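Local atomic coordinates of transcriptional regulator, MarR family (Neisseria meningitidis serogroup B, PDB entry 3G3Z), a protein that probably binds DNA as a two-subunit winged helix-turn-helix transcription factor of the MarR family. Residues E108-D111 with K112-T116; L89-E93 with T94-Y98; A131-E134 with V135-K138. All coordinates share one frame; numbering follows the deposited sequence.

Contact 1 of 3, residues E108-D111 with K112-T116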
# COMPACT_ATOMS: atom_id res chain seq x y z
N GLU A 108 10.75 -6.45 17.49
CA GLU A 108 11.25 -5.20 18.04
C GLU A 108 10.53 -3.97 17.47
O GLU A 108 10.11 -3.10 18.23
CB GLU A 108 12.75 -5.10 17.82
CG GLU A 108 13.38 -3.97 18.59
CD GLU A 108 14.77 -3.65 18.09
OE1 GLU A 108 15.52 -4.59 17.74
OE2 GLU A 108 15.11 -2.44 18.05
N PHE A 109 10.41 -3.91 16.14
CA PHE A 109 9.65 -2.84 15.47
C PHE A 109 8.21 -2.78 15.97
O PHE A 109 7.68 -1.70 16.25
CB PHE A 109 9.65 -3.04 13.95
CG PHE A 109 9.21 -1.83 13.16
CD1 PHE A 109 9.90 -0.62 13.26
CD2 PHE A 109 8.14 -1.91 12.29
CE1 PHE A 109 9.51 0.49 12.53
CE2 PHE A 109 7.75 -0.80 11.53
CZ PHE A 109 8.43 0.41 11.66
N SER A 110 7.59 -3.94 16.10
CA SER A 110 6.19 -4.07 16.49
C SER A 110 5.98 -3.54 17.91
O SER A 110 5.02 -2.81 18.18
CB SER A 110 5.75 -5.53 16.38
OG SER A 110 4.36 -5.70 16.57
N ASP A 111 6.90 -3.88 18.81
CA ASP A 111 6.84 -3.39 20.19
C ASP A 111 7.08 -1.89 20.31
O ASP A 111 6.47 -1.25 21.16
CB ASP A 111 7.81 -4.15 21.08
CG ASP A 111 7.50 -5.63 21.14
OD1 ASP A 111 6.36 -6.01 20.80
OD2 ASP A 111 8.40 -6.40 21.53
N LYS A 112 7.94 -1.34 19.47
CA LYS A 112 8.25 0.09 19.52
C LYS A 112 7.12 0.94 18.96
O LYS A 112 6.84 2.03 19.46
CB LYS A 112 9.55 0.40 18.79
CG LYS A 112 10.80 0.02 19.57
CD LYS A 112 11.90 1.03 19.30
CE LYS A 112 13.25 0.56 19.83
NZ LYS A 112 13.89 -0.37 18.88
N VAL A 113 6.46 0.44 17.92
CA VAL A 113 5.42 1.20 17.24
C VAL A 113 4.14 1.20 18.06
O VAL A 113 3.55 2.25 18.33
CB VAL A 113 5.20 0.68 15.79
CG1 VAL A 113 3.93 1.24 15.18
CG2 VAL A 113 6.40 1.03 14.91
N PHE A 114 3.75 0.01 18.51
CA PHE A 114 2.47 -0.16 19.15
C PHE A 114 2.50 0.20 20.62
O PHE A 114 1.46 0.38 21.23
CB PHE A 114 1.91 -1.56 18.86
CG PHE A 114 1.52 -1.76 17.42
CD1 PHE A 114 0.33 -1.22 16.93
CD2 PHE A 114 2.35 -2.44 16.54
CE1 PHE A 114 -0.03 -1.38 15.58
CE2 PHE A 114 2.01 -2.61 15.20
CZ PHE A 114 0.81 -2.07 14.71
N ALA A 115 3.71 0.32 21.17
CA ALA A 115 3.89 0.87 22.51
C ALA A 115 3.41 2.32 22.53
O ALA A 115 2.80 2.75 23.50
CB ALA A 115 5.35 0.80 22.93
N THR A 116 3.67 3.06 21.46
CA THR A 116 3.18 4.43 21.35
C THR A 116 1.70 4.43 20.96
O THR A 116 0.91 5.20 21.50
CB THR A 116 4.00 5.26 20.33
OG1 THR A 116 5.32 5.46 20.84
CG2 THR A 116 3.36 6.62 20.09
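Glu108 to Thr116 form successive turns near the C-terminal end of helix 93-117, and four i to i+4 backbone bonds join Glu108-Asp111 to the residues that follow, from Lys112 N to Glu108 O at 3.1 Å through to Ala115 N on Asp111 O. The last of these is the most bent, 135° at the hydrogen, and its donor stands above the carbonyl plane of Asp111. Along one side of the helix, Glu108 and Lys112 run side by side and point the same way. Glu108 is extended, while the lysine bends at chi2 and again at chi4 (81°), which turns its ammonium back to the carboxylate: Glu108 OE2 and Lys112 NZ form a salt bridge at 2.5 Å, made through this one oxygen.

The next pair is apolar. Val113 CG2 sits over the centre of one face of the Phe109 ring, 3.9 Å from the centroid and only 11° off the ring normal, a CH-pi contact. With CG2 anti to the carbonyl carbon and beside its own backbone N, Val113 directs this methyl back along the helix to the ring; its CG1 lies over a face of the Phe114 ring instead. The edge of Phe114 meets the backbone: Ser110 O lies in the ring plane, 3.2 Å from Phe114 CD2.

Phe109 also stacks on Trp23 of its own chain, and Val113 packs on Leu132 of the second subunit. Ser110 OG hydrogen-bonds to Leu6 N of that subunit. The chemistry thus divides round the helix: an ion pair at the more open side, beside the partner chain, where solvent probably weakens it in part, and a buried aromatic and aliphatic side with a satisfied hydroxyl, built into the dimer interface.

Contact 2 of 3, residues L89-E93 with T94-Y98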
# COMPACT_ATOMS: atom_id res chain seq x y z
N LEU A 89 4.72 -25.67 2.36
CA LEU A 89 6.03 -25.05 2.31
C LEU A 89 6.58 -24.93 3.73
O LEU A 89 5.86 -24.58 4.66
CB LEU A 89 5.90 -23.68 1.65
CG LEU A 89 6.98 -23.04 0.79
CD1 LEU A 89 7.58 -24.00 -0.22
CD2 LEU A 89 6.36 -21.84 0.09
N SER A 90 7.87 -25.21 3.88
CA SER A 90 8.53 -25.24 5.17
C SER A 90 9.87 -24.50 5.09
O SER A 90 10.54 -24.52 4.06
CB SER A 90 8.72 -26.70 5.58
OG SER A 90 9.56 -26.83 6.71
N LEU A 91 10.26 -23.84 6.18
CA LEU A 91 11.64 -23.36 6.33
C LEU A 91 12.56 -24.55 6.61
O LEU A 91 12.25 -25.41 7.44
CB LEU A 91 11.74 -22.38 7.49
CG LEU A 91 11.91 -20.86 7.35
CD1 LEU A 91 11.45 -20.25 6.02
CD2 LEU A 91 11.22 -20.18 8.52
N THR A 92 13.69 -24.59 5.91
CA THR A 92 14.73 -25.56 6.22
C THR A 92 15.43 -25.15 7.51
O THR A 92 15.15 -24.09 8.07
CB THR A 92 15.76 -25.62 5.10
OG1 THR A 92 16.38 -24.33 4.97
CG2 THR A 92 15.11 -26.02 3.78
N GLU A 93 16.36 -25.99 7.97
CA GLU A 93 17.17 -25.61 9.12
C GLU A 93 17.97 -24.33 8.85
O GLU A 93 17.97 -23.41 9.68
CB GLU A 93 18.09 -26.76 9.56
CG GLU A 93 17.40 -27.79 10.46
CD GLU A 93 16.48 -27.16 11.52
OE1 GLU A 93 16.93 -26.29 12.30
OE2 GLU A 93 15.29 -27.55 11.58
N THR A 94 18.61 -24.25 7.69
CA THR A 94 19.34 -23.04 7.31
C THR A 94 18.40 -21.84 7.17
O THR A 94 18.78 -20.71 7.48
CB THR A 94 20.16 -23.23 6.01
OG1 THR A 94 19.27 -23.45 4.91
CG2 THR A 94 21.12 -24.41 6.15
N GLY A 95 17.16 -22.09 6.73
CA GLY A 95 16.12 -21.06 6.65
C GLY A 95 15.70 -20.47 7.99
O GLY A 95 15.43 -19.27 8.09
N LYS A 96 15.64 -21.32 9.01
CA LYS A 96 15.23 -20.89 10.35
C LYS A 96 16.27 -19.98 10.99
O LYS A 96 15.92 -18.94 11.53
CB LYS A 96 14.93 -22.11 11.23
CG LYS A 96 13.76 -22.92 10.74
CD LYS A 96 13.63 -24.23 11.45
CE LYS A 96 12.49 -25.01 10.84
NZ LYS A 96 12.08 -26.14 11.70
N ALA A 97 17.54 -20.39 10.93
CA ALA A 97 18.64 -19.52 11.34
C ALA A 97 18.62 -18.21 10.53
O ALA A 97 18.74 -17.12 11.09
CB ALA A 97 19.98 -20.25 11.18
N TYR A 98 18.45 -18.32 9.21
CA TYR A 98 18.32 -17.15 8.32
C TYR A 98 17.18 -16.22 8.76
O TYR A 98 17.36 -15.00 8.84
CB TYR A 98 18.13 -17.63 6.88
CG TYR A 98 18.10 -16.58 5.79
CD1 TYR A 98 16.90 -15.97 5.43
CD2 TYR A 98 19.25 -16.24 5.08
CE1 TYR A 98 16.85 -15.03 4.40
CE2 TYR A 98 19.21 -15.30 4.05
CZ TYR A 98 18.00 -14.70 3.72
OH TYR A 98 17.91 -13.75 2.72
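Thr92 OG1 accepts from Gly95 N at 3.0 Å, 149° at the hydrogen, and is also hydrogen-bonded to Gly73 O and, weakly, to Leu74 O. Thr92 is the N-cap of helix 93-117. Its chi1 of 61° places OG1 between its own N and carbonyl carbon, facing the amide of Gly95 in the first turn. The same residue's carbonyl takes the next amide: Lys96 N bonds to Thr92 O at 3.0 Å, the first regular bond of the helix. Thr94 OG1 lies 3.0 Å from Thr92 OG1.

Lys96 then reaches back, extended beyond CG, across the start of the helix. Lys96 CG lies 3.9 Å from Leu91 CB. Further out, Lys96 CE is 3.4 Å from Leu91 O, and a long salt bridge of 3.5 Å joins Lys96 NZ to Glu93 OE2. Glu93 folds at chi2 (-42°) to bring that carboxylate over the lysine chain. Leu91 turns toward the helix, and its CG packs against Gly95 C at 3.9 Å, against bare backbone.

Strand 89-91 pairs with strand 75-77, the two strands of the wing in this winged helix-turn-helix fold, and Leu91 also touches Leu40 and Ala41 of helix 31-43. Chemically, the hydroxyl of Thr92 ties the helix start to the chain just before strand 75-77, whereas the exposed, long Glu93-Lys96 pair probably contributes little.

Contact 3 of 3, residues A131-E134 with V135-K138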
# COMPACT_ATOMS: atom_id res chain seq x y z
N ALA A 131 -13.80 -2.39 8.17
CA ALA A 131 -15.11 -1.92 7.72
C ALA A 131 -15.00 -1.19 6.39
O ALA A 131 -15.82 -1.41 5.49
CB ALA A 131 -15.75 -1.01 8.76
N LEU A 132 -14.00 -0.32 6.27
CA LEU A 132 -13.79 0.42 5.04
C LEU A 132 -13.51 -0.52 3.87
O LEU A 132 -14.15 -0.42 2.84
CB LEU A 132 -12.67 1.45 5.20
CG LEU A 132 -13.08 2.69 6.00
CD1 LEU A 132 -11.85 3.39 6.57
CD2 LEU A 132 -13.92 3.65 5.17
N ALA A 133 -12.59 -1.46 4.07
CA ALA A 133 -12.26 -2.47 3.07
C ALA A 133 -13.48 -3.28 2.62
O ALA A 133 -13.68 -3.51 1.43
CB ALA A 133 -11.13 -3.40 3.57
N GLU A 134 -14.29 -3.71 3.60
CA GLU A 134 -15.58 -4.36 3.38
C GLU A 134 -16.54 -3.59 2.46
O GLU A 134 -17.03 -4.12 1.47
CB GLU A 134 -16.23 -4.65 4.74
CG GLU A 134 -17.75 -4.69 4.76
CD GLU A 134 -18.33 -6.00 4.24
OE1 GLU A 134 -17.60 -7.02 4.24
OE2 GLU A 134 -19.52 -6.01 3.84
N VAL A 135 -16.81 -2.33 2.80
CA VAL A 135 -17.73 -1.47 2.04
C VAL A 135 -17.18 -1.20 0.64
O VAL A 135 -17.91 -1.26 -0.35
CB VAL A 135 -17.97 -0.10 2.74
CG1 VAL A 135 -18.96 0.73 1.94
CG2 VAL A 135 -18.50 -0.31 4.15
N MSE A 136 -15.88 -0.90 0.58
CA MSE A 136 -15.22 -0.65 -0.69
C MSE A 136 -15.32 -1.85 -1.61
O MSE A 136 -15.66 -1.68 -2.77
CB MSE A 136 -13.75 -0.29 -0.48
CG MSE A 136 -13.54 1.02 0.22
SE MSE A 136 -11.67 1.25 0.75
CE MSE A 136 -11.19 -0.58 1.14
N GLU A 137 -15.02 -3.05 -1.10
CA GLU A 137 -15.12 -4.28 -1.91
C GLU A 137 -16.53 -4.46 -2.45
O GLU A 137 -16.72 -4.73 -3.63
CB GLU A 137 -14.73 -5.53 -1.12
CG GLU A 137 -13.23 -5.73 -0.90
CD GLU A 137 -12.49 -6.28 -2.13
OE1 GLU A 137 -11.35 -6.78 -1.95
OE2 GLU A 137 -13.03 -6.22 -3.26
N LYS A 138 -17.50 -4.29 -1.57
CA LYS A 138 -18.91 -4.49 -1.89
C LYS A 138 -19.42 -3.49 -2.93
O LYS A 138 -20.18 -3.86 -3.83
CB LYS A 138 -19.73 -4.42 -0.59
CG LYS A 138 -21.25 -4.41 -0.73
CD LYS A 138 -21.86 -4.04 0.62
CE LYS A 138 -23.36 -3.86 0.54
NZ LYS A 138 -24.06 -5.17 0.61
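The selenomethionine Met136 lies against Leu132 and Ala133 one turn back in helix 119-142. Met136 CG is 3.1 Å from Leu132 O, and SE follows alongside the same oxygen. The modelled place of the terminal methyl, near Ala133, is doubtful because CE comes too close to the alanine backbone. Val135 uses one branch in a similar way: CG2, anti to the carbonyl carbon and beside its own N, leans on Ala131 O at 3.2 Å. Two residues on, Glu137 CG touches Ala133 O at 3.2 Å.

Behind these contacts stands the regular helix. Met136 N bonds almost straight to Leu132 O at 2.9 Å, 167° at the hydrogen, and Val135, Glu137 and Lys138 make the same i to i+4 bonds to the residues four before them. Glu134 and Lys138 carry opposite charges on neighbouring turns, but Glu134 OE2 and Lys138 NZ remain 5.6 Å apart.

Further out, the second subunit packs on this part of the helix. Leu132 packs on Phe114 and Val135 on Lys112, both in helix 93-117 of that subunit, while Met136 packs on Ile16 and Glu137 on Val19, in its helix 5-25. Helix 119-142 therefore lies here against two helices of the partner chain.

Overall arrangement
Contacts 1 and 2 belong to the same helix, 93-117: contact 2 caps its N-terminal start beside the wing, and contact 1 lies near its other end, the centres about 26 Å apart. Contact 3 follows on helix 119-142, about 28 Å from contact 1 between centres, and within one chain the two do not touch. Across the dimer they do meet, since residues 112-116 of one subunit pack on residues of 131-138 of the other. Contact 2, about 37 Å from contact 3 between centres and across the chain's centre from it, touches no other subunit. Helix 93-117 thus spans from the probable DNA-binding domain to the dimer interface.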